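PDB 3KHS: purine nucleoside phosphorylase from Grouper iridovirus, which probably catalyses the phosphorolysis of purine nucleosides to the free base and ribose 1-phosphate in purine salvage. Local coordinates for residues Val128-Ile133 with Glu186-Cys191; Asn112-Leu117 with Ala234-Ser239; Ile133-Leu138 with Arg207-Asp212; Arg81-Glu86 with Gly215-Pro220. One frame throughout, in Å; residues are numbered along the deposited sequence.

Contact 1 of 4, residues Val128-Ile133 with Glu186-Cys191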
loop_
_atom_site.group_PDB
_atom_site.type_symbol
_atom_site.label_atom_id
_atom_site.label_comp_id
_atom_site.label_asym_id
_atom_site.label_seq_id
_atom_site.Cartn_x
_atom_site.Cartn_y
_atom_site.Cartn_z
ATOM N N VAL B 128 -16.621 -14.915 -13.804
ATOM C CA VAL B 128 -17.507 -13.786 -13.661
ATOM C C VAL B 128 -17.187 -13.275 -12.260
ATOM O O VAL B 128 -17.107 -14.072 -11.315
ATOM C CB VAL B 128 -18.977 -14.261 -13.764
ATOM C CG1 VAL B 128 -19.901 -13.234 -13.184
ATOM C CG2 VAL B 128 -19.323 -14.539 -15.220
ATOM N N VAL B 129 -17.013 -11.962 -12.116
ATOM C CA VAL B 129 -16.642 -11.401 -10.822
ATOM C C VAL B 129 -17.788 -11.078 -9.893
ATOM O O VAL B 129 -18.669 -10.293 -10.228
ATOM C CB VAL B 129 -15.762 -10.125 -10.992
ATOM C CG1 VAL B 129 -15.309 -9.622 -9.639
ATOM C CG2 VAL B 129 -14.571 -10.445 -11.858
ATOM N N ARG B 130 -17.761 -11.673 -8.706
ATOM C CA ARG B 130 -18.823 -11.442 -7.743
ATOM C C ARG B 130 -18.391 -10.450 -6.688
ATOM O O ARG B 130 -19.213 -9.839 -6.023
ATOM C CB ARG B 130 -19.249 -12.758 -7.066
ATOM C CG ARG B 130 -18.329 -13.212 -5.950
ATOM C CD ARG B 130 -18.886 -14.402 -5.138
ATOM N NE ARG B 130 -18.503 -14.257 -3.728
ATOM C CZ ARG B 130 -17.584 -14.996 -3.123
ATOM N NH1 ARG B 130 -16.955 -15.951 -3.791
ATOM N NH2 ARG B 130 -17.263 -14.756 -1.862
ATOM N N ASP B 131 -17.088 -10.284 -6.528
ATOM C CA ASP B 131 -16.577 -9.354 -5.530
ATOM C C ASP B 131 -15.086 -9.153 -5.762
ATOM O O ASP B 131 -14.482 -9.898 -6.526
ATOM C CB ASP B 131 -16.820 -9.916 -4.126
ATOM C CG ASP B 131 -16.773 -8.842 -3.066
ATOM O OD1 ASP B 131 -16.894 -7.682 -3.468
ATOM O OD2 ASP B 131 -16.648 -9.119 -1.853
ATOM N N HIS B 132 -14.486 -8.141 -5.135
ATOM C CA HIS B 132 -13.041 -7.949 -5.314
ATOM C C HIS B 132 -12.331 -7.595 -4.025
ATOM O O HIS B 132 -12.956 -7.313 -3.003
ATOM C CB HIS B 132 -12.711 -6.882 -6.400
ATOM C CG HIS B 132 -12.938 -5.455 -5.973
ATOM N ND1 HIS B 132 -13.507 -4.512 -6.812
ATOM C CD2 HIS B 132 -12.712 -4.820 -4.793
ATOM C CE1 HIS B 132 -13.636 -3.367 -6.162
ATOM N NE2 HIS B 132 -13.160 -3.527 -4.936
ATOM N N ILE B 133 -11.008 -7.658 -4.093
ATOM C CA ILE B 133 -10.123 -7.306 -2.991
ATOM C C ILE B 133 -9.118 -6.372 -3.658
ATOM O O ILE B 133 -8.273 -6.815 -4.449
ATOM C CB ILE B 133 -9.353 -8.508 -2.437
ATOM C CG1 ILE B 133 -10.310 -9.510 -1.806
ATOM C CG2 ILE B 133 -8.371 -8.038 -1.381
ATOM C CD1 ILE B 133 -9.644 -10.852 -1.527
ATOM N N GLU B 186 -17.732 -18.203 -10.998
ATOM C CA GLU B 186 -18.118 -16.962 -10.366
ATOM C C GLU B 186 -17.257 -16.884 -9.118
ATOM O O GLU B 186 -17.346 -17.751 -8.270
ATOM C CB GLU B 186 -19.593 -16.952 -9.989
ATOM C CG GLU B 186 -19.989 -15.682 -9.287
ATOM C CD GLU B 186 -21.478 -15.483 -9.246
ATOM O OE1 GLU B 186 -22.188 -16.475 -9.008
ATOM O OE2 GLU B 186 -21.939 -14.338 -9.440
ATOM N N GLY B 187 -16.415 -15.855 -9.021
ATOM C CA GLY B 187 -15.541 -15.743 -7.877
ATOM C C GLY B 187 -15.016 -14.363 -7.522
ATOM O O GLY B 187 -15.452 -13.323 -8.055
ATOM N N VAL B 188 -14.051 -14.368 -6.605
ATOM C CA VAL B 188 -13.459 -13.149 -6.092
ATOM C C VAL B 188 -12.195 -12.710 -6.825
ATOM O O VAL B 188 -11.245 -13.490 -6.941
ATOM C CB VAL B 188 -13.159 -13.328 -4.589
ATOM C CG1 VAL B 188 -12.654 -12.023 -3.999
ATOM C CG2 VAL B 188 -14.402 -13.792 -3.873
ATOM N N TYR B 189 -12.183 -11.465 -7.315
ATOM C CA TYR B 189 -11.003 -10.931 -8.045
ATOM C C TYR B 189 -10.109 -10.124 -7.124
ATOM O O TYR B 189 -10.562 -9.189 -6.488
ATOM C CB TYR B 189 -11.424 -10.032 -9.222
ATOM C CG TYR B 189 -10.273 -9.458 -10.019
ATOM C CD1 TYR B 189 -9.936 -9.964 -11.281
ATOM C CD2 TYR B 189 -9.563 -8.354 -9.542
ATOM C CE1 TYR B 189 -8.907 -9.356 -12.067
ATOM C CE2 TYR B 189 -8.561 -7.758 -10.302
ATOM C CZ TYR B 189 -8.245 -8.252 -11.554
ATOM O OH TYR B 189 -7.308 -7.548 -12.282
ATOM N N CYS B 190 -8.847 -10.500 -7.021
ATOM C CA CYS B 190 -7.929 -9.741 -6.169
ATOM C C CYS B 190 -7.057 -8.851 -7.043
ATOM O O CYS B 190 -6.358 -9.336 -7.937
ATOM C CB CYS B 190 -7.026 -10.659 -5.320
ATOM S SG CYS B 190 -5.739 -9.780 -4.337
ATOM N N CYS B 191 -7.115 -7.553 -6.775
ATOM C CA CYS B 191 -6.343 -6.589 -7.535
ATOM C C CYS B 191 -5.061 -6.173 -6.813
ATOM O O CYS B 191 -5.101 -5.764 -5.646
ATOM C CB CYS B 191 -7.194 -5.334 -7.804
ATOM S SG CYS B 191 -6.309 -4.098 -8.794
#
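Val128 and Glu186 pair in a parallel ladder of the mixed beta-sheet, and a beta bulge interrupts it where Val129 pairs with Gly187 and the next bridge joins Asp131 to Val188. The extra residue, Arg130, sits at a corner of the chain; its N donates an almost straight bond to Gly187 O (2.9 Å, 175° at the hydrogen), while Gly187 N bonds to Val128 O. Arg130 CB lies 3.7 Å from Glu186 CG. Because Arg130 CG stands between the backbone N and the carbonyl carbon (chi1 80°), it comes next to Gly187, 3.6 Å from Gly187 O. After the bend at chi3 the guanidinium lays one face against Val188, whose CG2 is 3.3 Å from Arg130 NH1, 3.5 Å from CZ and 3.6 Å from NH2. No salt bridge forms with Glu186, whose OE2 pairs instead with Arg168. Beyond the bulge the ladder continues through Tyr189 N to Asp131 O. Asp131 OD2 accepts a hydrogen bond from Ala201 N of the second subunit, and Ile133 packs on Ile205 of that subunit. Val188 CG1 touches Ile133 CD1 at 4.1 Å, and a short 2.7 Å bond from Cys191 N to Ile133 O follows.

Contact 2 of 4, residues Asn112-Leu117 with Ala234-Ser239. With PO4 (phosphate ion), chain G.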
loop_
_atom_site.group_PDB
_atom_site.type_symbol
_atom_site.label_atom_id
_atom_site.label_comp_id
_atom_site.label_asym_id
_atom_site.label_seq_id
_atom_site.Cartn_x
_atom_site.Cartn_y
_atom_site.Cartn_z
ATOM N N ASN B 112 -10.915 -8.671 -18.409
ATOM C CA ASN B 112 -9.483 -8.634 -18.125
ATOM C C ASN B 112 -8.942 -10.043 -18.222
ATOM O O ASN B 112 -9.702 -11.009 -18.305
ATOM C CB ASN B 112 -9.198 -8.065 -16.739
ATOM C CG ASN B 112 -9.739 -8.933 -15.606
ATOM O OD1 ASN B 112 -9.527 -10.143 -15.580
ATOM N ND2 ASN B 112 -10.407 -8.308 -14.646
ATOM N N ALA B 113 -7.623 -10.145 -18.245
ATOM C CA ALA B 113 -6.935 -11.424 -18.287
ATOM C C ALA B 113 -6.375 -11.523 -16.869
ATOM O O ALA B 113 -5.817 -10.547 -16.357
ATOM C CB ALA B 113 -5.803 -11.385 -19.311
ATOM N N ALA B 114 -6.561 -12.668 -16.220
ATOM C CA ALA B 114 -6.071 -12.834 -14.862
ATOM C C ALA B 114 -5.487 -14.223 -14.600
ATOM O O ALA B 114 -5.660 -15.129 -15.398
ATOM C CB ALA B 114 -7.173 -12.551 -13.899
ATOM N N GLY B 115 -4.769 -14.346 -13.488
ATOM C CA GLY B 115 -4.183 -15.610 -13.099
ATOM C C GLY B 115 -5.120 -16.297 -12.129
ATOM O O GLY B 115 -5.563 -15.681 -11.152
ATOM N N GLY B 116 -5.454 -17.555 -12.409
ATOM C CA GLY B 116 -6.348 -18.275 -11.528
ATOM C C GLY B 116 -5.645 -18.869 -10.313
ATOM O O GLY B 116 -4.579 -19.442 -10.438
ATOM N N LEU B 117 -6.249 -18.715 -9.144
ATOM C CA LEU B 117 -5.727 -19.240 -7.898
ATOM C C LEU B 117 -6.642 -20.396 -7.468
ATOM O O LEU B 117 -6.195 -21.349 -6.831
ATOM C CB LEU B 117 -5.728 -18.135 -6.845
ATOM C CG LEU B 117 -4.765 -16.969 -7.157
ATOM C CD1 LEU B 117 -5.150 -15.732 -6.393
ATOM C CD2 LEU B 117 -3.318 -17.380 -6.824
ATOM N N ALA B 234 -18.085 -7.632 -14.506
ATOM C CA ALA B 234 -16.699 -7.857 -14.895
ATOM C C ALA B 234 -16.477 -9.347 -15.095
ATOM O O ALA B 234 -16.918 -10.154 -14.282
ATOM C CB ALA B 234 -15.775 -7.322 -13.827
ATOM N N VAL B 235 -15.815 -9.701 -16.190
ATOM C CA VAL B 235 -15.515 -11.094 -16.502
ATOM C C VAL B 235 -14.000 -11.261 -16.741
ATOM O O VAL B 235 -13.436 -10.611 -17.621
ATOM C CB VAL B 235 -16.271 -11.552 -17.793
ATOM C CG1 VAL B 235 -15.845 -12.981 -18.185
ATOM C CG2 VAL B 235 -17.789 -11.513 -17.571
ATOM N N SER B 236 -13.352 -12.128 -15.970
ATOM C CA SER B 236 -11.923 -12.381 -16.144
ATOM C C SER B 236 -11.693 -13.624 -17.009
ATOM O O SER B 236 -12.346 -14.646 -16.845
ATOM C CB SER B 236 -11.221 -12.634 -14.791
ATOM O OG SER B 236 -11.145 -11.499 -13.956
ATOM N N LEU B 237 -10.755 -13.514 -17.933
ATOM C CA LEU B 237 -10.373 -14.637 -18.758
ATOM C C LEU B 237 -9.202 -15.223 -17.942
ATOM O O LEU B 237 -8.219 -14.535 -17.683
ATOM C CB LEU B 237 -9.928 -14.107 -20.122
ATOM C CG LEU B 237 -9.260 -14.984 -21.166
ATOM C CD1 LEU B 237 -7.768 -14.751 -21.077
ATOM C CD2 LEU B 237 -9.621 -16.436 -20.997
ATOM N N ILE B 238 -9.327 -16.462 -17.478
ATOM C CA ILE B 238 -8.241 -17.061 -16.700
ATOM C C ILE B 238 -7.204 -17.496 -17.706
ATOM O O ILE B 238 -7.276 -18.584 -18.242
ATOM C CB ILE B 238 -8.714 -18.274 -15.869
ATOM C CG1 ILE B 238 -9.793 -17.833 -14.885
ATOM C CG2 ILE B 238 -7.552 -18.879 -15.109
ATOM C CD1 ILE B 238 -9.358 -16.804 -13.893
ATOM N N SER B 239 -6.245 -16.618 -17.982
ATOM C CA SER B 239 -5.213 -16.919 -18.963
ATOM C C SER B 239 -4.180 -17.967 -18.517
ATOM O O SER B 239 -3.582 -18.636 -19.350
ATOM C CB SER B 239 -4.516 -15.624 -19.384
ATOM O OG SER B 239 -4.120 -14.862 -18.264
HETATM P P PO4 G . -5.799 -6.543 -17.919
HETATM O O1 PO4 G . -6.681 -7.402 -18.752
HETATM O O2 PO4 G . -6.004 -5.106 -18.285
HETATM O O3 PO4 G . -6.129 -6.720 -16.475
HETATM O O4 PO4 G . -4.381 -6.926 -18.156
#
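Asn112 and Ser236, a bridge pair of the ladder, also join side chain to side chain: Ser236 OG donates to Asn112 OD1 at 2.7 Å. The hydroxyl meets the amide oxygen at a C=O...O angle of 114°. With Asn112 CG placed between its backbone N and carbonyl carbon (chi1 65°), the amide oxygen comes to Ser236 OG. Its ND2 bonds to Thr218 OG1, so both ends of the amide are held and its flip is fixed. The backbones form a parallel ladder between strands 107-116 and 231-241 of the central mixed sheet, with Leu237 N bonded to Asn112 O and Ala114 N to Leu237 O. Segments 112-116 and 234-239 are inclined at 54°. Past Ala114 N the regular bonds give way to Ser239, whose OG approaches Ala114 O at 3.3 Å from above the carbonyl plane, while the bond from Ser239 N to the same oxygen is weak. Ile238 fills the place beside Gly116, its CG2 3.7 Å from Gly116 N. At the other end the ladder borders a phosphate ion, probably from the crystallisation liquor: Ala113 N donates to phosphate O1 at 2.9 Å, and Asn112 CB lies 3.3 Å from that oxygen.

Contact 3 of 4, residues Ile133-Leu138 with Arg207-Asp212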
loop_
_atom_site.group_PDB
_atom_site.type_symbol
_atom_site.label_atom_id
_atom_site.label_comp_id
_atom_site.label_asym_id
_atom_site.label_seq_id
_atom_site.Cartn_x
_atom_site.Cartn_y
_atom_site.Cartn_z
ATOM N N ILE B 133 -11.008 -7.658 -4.093
ATOM C CA ILE B 133 -10.123 -7.306 -2.991
ATOM C C ILE B 133 -9.118 -6.372 -3.658
ATOM O O ILE B 133 -8.273 -6.815 -4.449
ATOM C CB ILE B 133 -9.353 -8.508 -2.437
ATOM C CG1 ILE B 133 -10.310 -9.510 -1.806
ATOM C CG2 ILE B 133 -8.371 -8.038 -1.381
ATOM C CD1 ILE B 133 -9.644 -10.852 -1.527
ATOM N N ASN B 134 -9.243 -5.077 -3.371
ATOM C CA ASN B 134 -8.367 -4.070 -3.960
ATOM C C ASN B 134 -7.276 -3.608 -3.007
ATOM O O ASN B 134 -7.420 -2.617 -2.288
ATOM C CB ASN B 134 -9.202 -2.880 -4.436
ATOM C CG ASN B 134 -8.393 -1.905 -5.254
ATOM O OD1 ASN B 134 -7.625 -2.319 -6.093
ATOM N ND2 ASN B 134 -8.573 -0.599 -5.020
ATOM N N LEU B 135 -6.173 -4.336 -2.995
ATOM C CA LEU B 135 -5.071 -3.992 -2.090
ATOM C C LEU B 135 -4.536 -2.561 -2.219
ATOM O O LEU B 135 -4.406 -1.871 -1.232
ATOM C CB LEU B 135 -3.938 -5.005 -2.248
ATOM C CG LEU B 135 -4.379 -6.460 -1.952
ATOM C CD1 LEU B 135 -3.262 -7.399 -2.369
ATOM C CD2 LEU B 135 -4.732 -6.658 -0.452
ATOM N N PRO B 136 -4.268 -2.084 -3.439
ATOM C CA PRO B 136 -3.753 -0.711 -3.530
ATOM C C PRO B 136 -4.723 0.318 -2.951
ATOM O O PRO B 136 -4.308 1.328 -2.379
ATOM C CB PRO B 136 -3.568 -0.503 -5.022
ATOM C CG PRO B 136 -3.341 -1.875 -5.552
ATOM C CD PRO B 136 -4.308 -2.733 -4.758
ATOM N N GLY B 137 -6.023 0.052 -3.107
ATOM C CA GLY B 137 -7.028 0.985 -2.625
ATOM C C GLY B 137 -7.202 0.995 -1.111
ATOM O O GLY B 137 -7.816 1.907 -0.544
ATOM N N LEU B 138 -6.681 -0.022 -0.441
ATOM C CA LEU B 138 -6.775 -0.054 1.015
ATOM C C LEU B 138 -5.587 0.674 1.587
ATOM O O LEU B 138 -5.629 1.117 2.724
ATOM C CB LEU B 138 -6.746 -1.488 1.548
ATOM C CG LEU B 138 -8.069 -2.254 1.418
ATOM C CD1 LEU B 138 -7.841 -3.748 1.553
ATOM C CD2 LEU B 138 -9.016 -1.746 2.483
ATOM N N ARG B 207 -4.274 -16.307 -1.260
ATOM C CA ARG B 207 -5.193 -17.426 -1.126
ATOM C C ARG B 207 -5.805 -17.353 0.236
ATOM O O ARG B 207 -6.997 -17.568 0.406
ATOM C CB ARG B 207 -4.480 -18.752 -1.259
ATOM C CG ARG B 207 -4.248 -19.107 -2.672
ATOM C CD ARG B 207 -3.684 -20.482 -2.814
ATOM N NE ARG B 207 -3.687 -20.777 -4.225
ATOM C CZ ARG B 207 -3.027 -21.776 -4.773
ATOM N NH1 ARG B 207 -2.307 -22.585 -4.003
ATOM N NH2 ARG B 207 -3.066 -21.939 -6.091
ATOM N N LEU B 208 -4.985 -17.041 1.221
ATOM C CA LEU B 208 -5.489 -16.927 2.569
ATOM C C LEU B 208 -6.543 -15.801 2.613
ATOM O O LEU B 208 -7.417 -15.826 3.464
ATOM C CB LEU B 208 -4.327 -16.636 3.506
ATOM C CG LEU B 208 -4.431 -16.754 5.023
ATOM C CD1 LEU B 208 -5.438 -17.818 5.456
ATOM C CD2 LEU B 208 -3.023 -17.116 5.532
ATOM N N MET B 209 -6.472 -14.822 1.706
ATOM C CA MET B 209 -7.477 -13.741 1.729
ATOM C C MET B 209 -8.771 -14.121 1.012
ATOM O O MET B 209 -9.731 -13.359 1.016
ATOM C CB MET B 209 -6.921 -12.447 1.118
ATOM C CG MET B 209 -6.027 -11.668 2.030
ATOM S SD MET B 209 -4.973 -10.522 1.108
ATOM C CE MET B 209 -4.215 -9.621 2.539
ATOM N N GLY B 210 -8.786 -15.286 0.385
ATOM C CA GLY B 210 -9.978 -15.712 -0.315
ATOM C C GLY B 210 -10.026 -15.321 -1.789
ATOM O O GLY B 210 -11.108 -15.174 -2.359
ATOM N N SER B 211 -8.874 -15.151 -2.419
ATOM C CA SER B 211 -8.858 -14.768 -3.821
ATOM C C SER B 211 -9.022 -15.973 -4.742
ATOM O O SER B 211 -8.407 -17.017 -4.516
ATOM C CB SER B 211 -7.529 -14.095 -4.176
ATOM O OG SER B 211 -7.150 -13.102 -3.245
ATOM N N ASP B 212 -9.821 -15.817 -5.794
ATOM C CA ASP B 212 -10.018 -16.873 -6.761
ATOM C C ASP B 212 -9.150 -16.618 -7.980
ATOM O O ASP B 212 -8.796 -17.544 -8.716
ATOM C CB ASP B 212 -11.482 -16.943 -7.203
ATOM C CG ASP B 212 -12.393 -17.464 -6.116
ATOM O OD1 ASP B 212 -12.269 -18.660 -5.734
ATOM O OD2 ASP B 212 -13.220 -16.662 -5.646
#
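Ile133, near the end of strand 131-134, comes closest to Ser211 with 7.6 Å between CA atoms, so the two segments meet mainly through side chains, and no hydrogen bond crosses between them. Ile133 carries most of the contact on its own segment. Its CG1 is anti to the carbonyl carbon (chi1 -65°) and the chain runs on extended (chi2 167°), which brings CD1 to the turn at 209-211. That methyl lies 3.6 Å from Met209 O, 4.1 Å from Met209 CB and 3.8 Å from Ser211 OG. Ser211 OG is hydrogen-bonded to Leu206 O in the preceding helix. The turn is a Schellman motif that closes helix 200-208: Gly210 leaves helical geometry with a positive phi of 92°, and its N bonds back to Arg207 O at 2.9 Å. A CB at this positive phi would collide with Met209 O, so the conformation suits glycine. Met209, just before it, stretches its side chain toward the short helical turn that follows the strand. There Leu135 CD2 meets Met209 SD at 4.2 Å, the two side chains crossing at a slant. Ile205 of the second subunit packs on both Ile133 and Met209, setting this contact at the border between subunits. Leu208 meets its counterpart, Leu208 of the third subunit.

Contact 4 of 4, residues Arg81-Glu86 with Gly215-Pro220. With PO4 (phosphate ion), chain G.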
loop_
_atom_site.group_PDB
_atom_site.type_symbol
_atom_site.label_atom_id
_atom_site.label_comp_id
_atom_site.label_asym_id
_atom_site.label_seq_id
_atom_site.Cartn_x
_atom_site.Cartn_y
_atom_site.Cartn_z
ATOM N N ARG B 81 -6.990 -0.276 -21.696
ATOM C CA ARG B 81 -7.297 0.461 -20.478
ATOM C C ARG B 81 -5.999 1.001 -19.871
ATOM O O ARG B 81 -4.953 0.867 -20.468
ATOM C CB ARG B 81 -8.024 -0.441 -19.483
ATOM C CG ARG B 81 -7.282 -1.762 -19.137
ATOM C CD ARG B 81 -7.452 -2.102 -17.660
ATOM N NE ARG B 81 -8.860 -2.328 -17.337
ATOM C CZ ARG B 81 -9.530 -3.426 -17.659
ATOM N NH1 ARG B 81 -8.920 -4.429 -18.317
ATOM N NH2 ARG B 81 -10.814 -3.521 -17.335
ATOM N N PHE B 82 -6.080 1.632 -18.705
ATOM C CA PHE B 82 -4.906 2.180 -18.041
ATOM C C PHE B 82 -4.712 1.463 -16.703
ATOM O O PHE B 82 -5.689 1.139 -16.031
ATOM C CB PHE B 82 -5.094 3.701 -17.834
ATOM C CG PHE B 82 -5.223 4.454 -19.123
ATOM C CD1 PHE B 82 -4.116 4.637 -19.946
ATOM C CD2 PHE B 82 -6.476 4.847 -19.596
ATOM C CE1 PHE B 82 -4.256 5.188 -21.233
ATOM C CE2 PHE B 82 -6.626 5.403 -20.890
ATOM C CZ PHE B 82 -5.516 5.569 -21.704
ATOM N N HIS B 83 -3.460 1.212 -16.321
ATOM C CA HIS B 83 -3.171 0.514 -15.060
ATOM C C HIS B 83 -2.209 1.258 -14.174
ATOM O O HIS B 83 -1.295 1.943 -14.663
ATOM C CB HIS B 83 -2.495 -0.854 -15.278
ATOM C CG HIS B 83 -3.091 -1.682 -16.365
ATOM N ND1 HIS B 83 -2.885 -1.412 -17.699
ATOM C CD2 HIS B 83 -3.867 -2.792 -16.318
ATOM C CE1 HIS B 83 -3.509 -2.319 -18.433
ATOM N NE2 HIS B 83 -4.112 -3.169 -17.621
ATOM N N LEU B 84 -2.372 1.053 -12.865
ATOM C CA LEU B 84 -1.453 1.629 -11.885
ATOM C C LEU B 84 0.005 1.323 -12.192
ATOM O O LEU B 84 0.868 2.188 -12.021
ATOM C CB LEU B 84 -1.728 1.110 -10.472
ATOM C CG LEU B 84 -2.619 2.042 -9.678
ATOM C CD1 LEU B 84 -3.985 2.064 -10.362
ATOM C CD2 LEU B 84 -2.754 1.557 -8.209
ATOM N N TYR B 85 0.298 0.113 -12.657
ATOM C CA TYR B 85 1.695 -0.243 -12.916
ATOM C C TYR B 85 2.363 0.538 -14.039
ATOM O O TYR B 85 3.600 0.515 -14.151
ATOM C CB TYR B 85 1.876 -1.770 -13.152
ATOM C CG TYR B 85 1.250 -2.301 -14.421
ATOM C CD1 TYR B 85 0.095 -3.100 -14.375
ATOM C CD2 TYR B 85 1.778 -1.978 -15.673
ATOM C CE1 TYR B 85 -0.523 -3.569 -15.553
ATOM C CE2 TYR B 85 1.171 -2.434 -16.851
ATOM C CZ TYR B 85 0.016 -3.238 -16.778
ATOM O OH TYR B 85 -0.550 -3.757 -17.924
ATOM N N GLU B 86 1.587 1.241 -14.864
ATOM C CA GLU B 86 2.226 2.005 -15.927
ATOM C C GLU B 86 2.723 3.321 -15.379
ATOM O O GLU B 86 3.485 4.022 -16.037
ATOM C CB GLU B 86 1.269 2.300 -17.075
ATOM C CG GLU B 86 0.701 1.104 -17.745
ATOM C CD GLU B 86 -0.428 1.495 -18.652
ATOM O OE1 GLU B 86 -0.151 2.134 -19.692
ATOM O OE2 GLU B 86 -1.590 1.186 -18.324
ATOM N N GLY B 215 -5.235 -10.114 -10.643
ATOM C CA GLY B 215 -4.883 -9.320 -11.804
ATOM C C GLY B 215 -4.463 -7.908 -11.389
ATOM O O GLY B 215 -4.494 -7.571 -10.215
ATOM N N MET B 216 -4.104 -7.056 -12.337
ATOM C CA MET B 216 -3.650 -5.731 -11.960
ATOM C C MET B 216 -4.548 -4.581 -12.427
ATOM O O MET B 216 -4.056 -3.468 -12.694
ATOM C CB MET B 216 -2.215 -5.538 -12.460
ATOM C CG MET B 216 -1.239 -6.657 -12.012
ATOM S SD MET B 216 0.207 -6.762 -13.091
ATOM C CE MET B 216 1.065 -8.193 -12.430
ATOM N N SER B 217 -5.859 -4.836 -12.483
ATOM C CA SER B 217 -6.803 -3.811 -12.935
ATOM C C SER B 217 -8.210 -4.032 -12.444
ATOM O O SER B 217 -8.438 -4.652 -11.411
ATOM C CB SER B 217 -6.869 -3.781 -14.455
ATOM O OG SER B 217 -7.514 -4.941 -14.941
ATOM N N THR B 218 -9.159 -3.477 -13.198
ATOM C CA THR B 218 -10.592 -3.637 -12.928
ATOM C C THR B 218 -11.190 -3.119 -11.631
ATOM O O THR B 218 -12.163 -2.389 -11.659
ATOM C CB THR B 218 -10.955 -5.126 -13.054
ATOM O OG1 THR B 218 -10.660 -5.553 -14.391
ATOM C CG2 THR B 218 -12.443 -5.385 -12.736
ATOM N N ALA B 219 -10.624 -3.507 -10.491
ATOM C CA ALA B 219 -11.168 -3.094 -9.200
ATOM C C ALA B 219 -11.272 -1.589 -9.007
ATOM O O ALA B 219 -12.312 -1.101 -8.569
ATOM C CB ALA B 219 -10.341 -3.707 -8.044
ATOM N N PRO B 220 -10.181 -0.828 -9.282
ATOM C CA PRO B 220 -10.311 0.607 -9.091
ATOM C C PRO B 220 -11.320 1.195 -10.070
ATOM O O PRO B 220 -11.969 2.175 -9.750
ATOM C CB PRO B 220 -8.877 1.140 -9.307
ATOM C CG PRO B 220 -8.312 0.167 -10.232
ATOM C CD PRO B 220 -8.798 -1.157 -9.652
HETATM P P PO4 G . -5.799 -6.543 -17.919
HETATM O O1 PO4 G . -6.681 -7.402 -18.752
HETATM O O2 PO4 G . -6.004 -5.106 -18.285
HETATM O O3 PO4 G . -6.129 -6.720 -16.475
HETATM O O4 PO4 G . -4.381 -6.926 -18.156
HETATM O O HOH W 1 -4.685 -0.873 -12.578
HETATM O O HOH W 2 -1.825 -1.883 -12.012
#
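Arg81, His83 and Ser217 converge on a bound phosphate ion, and the bonds across this contact pass through that ion and two waters. His83 NE2 donates to phosphate O2 at 2.8 Å, a nearly straight bond (165°) with the oxygen at the edge of the ring, near its plane. Arg81 NH1 donates to the same oxygen at 3.0 Å, and Ser217 OG to phosphate O3 at 2.7 Å. Arg81 NE forms a salt bridge with Glu221. The histidine is itself held from behind: Glu86 OE2 accepts from both His83 N and His83 ND1, which reach it from opposite faces of the carboxylate. Met216 O receives both waters, water 1 linking it to Leu84 N and water 2 to Tyr85 N. This cluster makes up much of a phosphate pocket completed by Ser30 and Ala113. Although the ion probably comes from the crystallisation liquor, its position is consistent with the phosphate site expected of a PNP/MTAP family phosphorylase.

Among the van der Waals contacts, the Arg81 chain, bent at chi2 and chi3, sets CD 3.7 Å from Ser217 CB and places the guanidinium with Ser217 OG and Thr218 OG1 over one face. Tyr85 and Met216 make a Met-aromatic contact, SD lying 4.7 Å from the ring centroid and 49° off its normal, while Met216 CB approaches the ring edge, 3.9 Å from Tyr85 CD1. Phe156 of the third subunit meets the Tyr85 ring edge-to-face.

Contacts 1 and 2 lie in one mixed sheet, their centres 10 Å apart, where strands 126-129 and 231-241 are neighbours. Contact 3 shares Ile133 with contact 1, their centres about 9 Å apart, and leads from strand 131-134 to the end of helix 200-208; both touch the second subunit. The centre of contact 4 lies 13 to 14 Å from the centres of the others, and it meets contact 2 at the phosphate. Along the chain, contact 1 is nested within the loops closed by contacts 2 and 4, whereas contacts 1 and 3 cross, as do 2 and 4. Tyr189 OH to Ser217 N connects the sheet to the phosphate-binding loop, while contacts 3 and 4 also reach the third subunit of the trimer.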